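Local coordinates for hypoxanthine phosphoribosyltransferase (Bacillus anthracis, PDB 3O7M), which catalyses the transfer of a phosphoribosyl group from phosphoribosyl pyrophosphate to hypoxanthine or guanine, giving IMP or GMP in purine salvage, at the interface of chains A and B. Numbering follows the deposited sequence. Chains: chain A/B, Hypoxanthine phosphoribosyltransferase.

The interface of chains A and B. Residues chain A 87-90, 120; chain B 72, 81-84.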
# COMPACT_ATOMS: atom_id res chain seq x y z
N ASP A 87 0.64 -6.54 -1.32
CA ASP A 87 1.37 -7.78 -1.53
C ASP A 87 1.09 -8.67 -0.33
O ASP A 87 0.51 -8.24 0.66
CB ASP A 87 2.87 -7.47 -1.63
CG ASP A 87 3.68 -8.54 -2.35
OD1 ASP A 87 3.15 -9.63 -2.66
OD2 ASP A 87 4.87 -8.26 -2.62
N ILE A 88 1.46 -9.93 -0.42
CA ILE A 88 1.28 -10.84 0.69
C ILE A 88 2.29 -10.63 1.81
O ILE A 88 3.43 -10.20 1.56
CB ILE A 88 1.32 -12.31 0.24
CG1 ILE A 88 2.68 -12.69 -0.37
CG2 ILE A 88 0.10 -12.58 -0.69
CD1 ILE A 88 2.89 -14.23 -0.67
N ASP A 89 1.87 -10.95 3.03
CA ASP A 89 2.75 -10.93 4.20
C ASP A 89 3.33 -12.31 4.51
O ASP A 89 4.42 -12.42 5.06
CB ASP A 89 2.01 -10.46 5.43
CG ASP A 89 1.43 -9.09 5.26
OD1 ASP A 89 0.23 -8.91 5.57
OD2 ASP A 89 2.17 -8.21 4.78
N VAL A 90 2.58 -13.37 4.22
CA VAL A 90 3.04 -14.68 4.58
C VAL A 90 4.14 -15.23 3.68
O VAL A 90 4.36 -14.80 2.53
CB VAL A 90 1.89 -15.72 4.63
CG1 VAL A 90 0.83 -15.30 5.68
CG2 VAL A 90 1.28 -15.93 3.27
N HIS A 120 8.51 -15.97 -5.55
CA HIS A 120 8.67 -16.39 -4.15
C HIS A 120 9.11 -17.88 -4.01
O HIS A 120 9.31 -18.38 -2.90
CB HIS A 120 7.34 -16.16 -3.42
CG HIS A 120 7.04 -14.72 -3.14
ND1 HIS A 120 6.64 -14.27 -1.90
CD2 HIS A 120 7.12 -13.61 -3.93
CE1 HIS A 120 6.48 -12.96 -1.93
NE2 HIS A 120 6.78 -12.53 -3.15
N TYR B 72 11.15 -9.62 4.36
CA TYR B 72 10.34 -10.63 5.02
C TYR B 72 11.09 -11.16 6.26
O TYR B 72 10.64 -12.10 6.91
CB TYR B 72 10.00 -11.77 4.07
CG TYR B 72 8.88 -11.47 3.11
CD1 TYR B 72 7.54 -11.52 3.53
CD2 TYR B 72 9.13 -11.17 1.79
CE1 TYR B 72 6.49 -11.26 2.63
CE2 TYR B 72 8.09 -10.89 0.89
CZ TYR B 72 6.77 -10.95 1.32
OH TYR B 72 5.75 -10.66 0.41
N LYS B 81 14.15 -11.99 -1.26
CA LYS B 81 12.69 -11.92 -1.35
C LYS B 81 12.22 -10.73 -0.49
O LYS B 81 12.48 -10.69 0.72
CB LYS B 81 12.05 -13.22 -0.84
CG LYS B 81 10.55 -13.25 -1.07
CD LYS B 81 9.92 -14.49 -0.52
CE LYS B 81 9.85 -14.49 1.00
NZ LYS B 81 9.18 -15.71 1.50
N VAL B 82 11.55 -9.76 -1.12
CA VAL B 82 11.02 -8.61 -0.38
C VAL B 82 9.53 -8.42 -0.72
O VAL B 82 9.06 -8.89 -1.76
CB VAL B 82 11.73 -7.29 -0.73
CG1 VAL B 82 13.11 -7.16 -0.03
CG2 VAL B 82 11.83 -7.08 -2.26
N LYS B 83 8.78 -7.79 0.16
CA LYS B 83 7.41 -7.49 -0.19
C LYS B 83 7.26 -6.08 -0.72
O LYS B 83 7.87 -5.11 -0.21
CB LYS B 83 6.41 -7.77 0.90
CG LYS B 83 6.49 -7.03 2.09
CD LYS B 83 5.04 -6.99 2.59
CE LYS B 83 4.90 -6.69 4.04
NZ LYS B 83 4.92 -7.87 4.98
N LEU B 84 6.48 -5.98 -1.79
CA LEU B 84 6.27 -4.70 -2.41
C LEU B 84 5.27 -3.94 -1.59
O LEU B 84 4.14 -4.38 -1.42
CB LEU B 84 5.80 -4.87 -3.85
CG LEU B 84 6.80 -5.58 -4.73
CD1 LEU B 84 6.28 -5.47 -6.18
CD2 LEU B 84 8.25 -4.96 -4.62
O HOH W 1 2.01 -4.36 -0.01
O HOH W 2 6.51 -15.38 0.65
O HOH W 3 6.80 -9.77 -3.32
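B:Tyr72 reaches tip first into chain A and gives its phenol hydroxyl OH to the backbone carbonyl O of A:Ile88, 2.6 Å away. The hydroxyl lies 31° from the carbonyl plane. The OH of B:Tyr72 also sits at the edge of the A:His120 imidazole, 3.4 Å from CE1 of A:His120, and the tyrosine crosses the histidine at about a right angle. One face of that imidazole is packed by the aliphatic chain of B:Lys81, with CD of B:Lys81 4.0 Å from the A:His120 ring centroid. The B:Lys81 chain bends at chi3 (72°), which turns its amine NZ towards water 2.

Beside the tyrosine, the carboxylate of A:Asp87 meets strand 82-84 of chain B. OD2 of A:Asp87 takes the backbone N-H of B:Leu84 on its anti lone pair, at 2.9 Å and nearly straight (168°). On the other branch, OD1 accepts the N-H of A:Ile88 within chain A, which should limit rotation of the carboxylate. The B:Lys83 chain bends at chi4, close to a right angle, which brings NZ to OD2 of A:Asp89 for a 2.8 Å salt bridge. NZ arrives on the anti side, somewhat out of the carboxylate plane.

Three waters extend the contact. Water 1 joins A:Asp87 N to B:Leu84 O. Water 3 links A:Asp87 OD2, A:His120 NE2 and B:Val82 O. With water 2 at ND1 and water 3 at NE2, the imidazole has a water at each nitrogen, which should limit its rotation.

This patch is part of a two-fold interface between identical chains, and its twin has the chains exchanged. The deposited assembly is a tetramer; this pairing may or may not persist in solution. Water 2 lies 2.8 Å from A:His120 ND1 and also bonds to A:Val90 O and the B:Lys81 amine NZ.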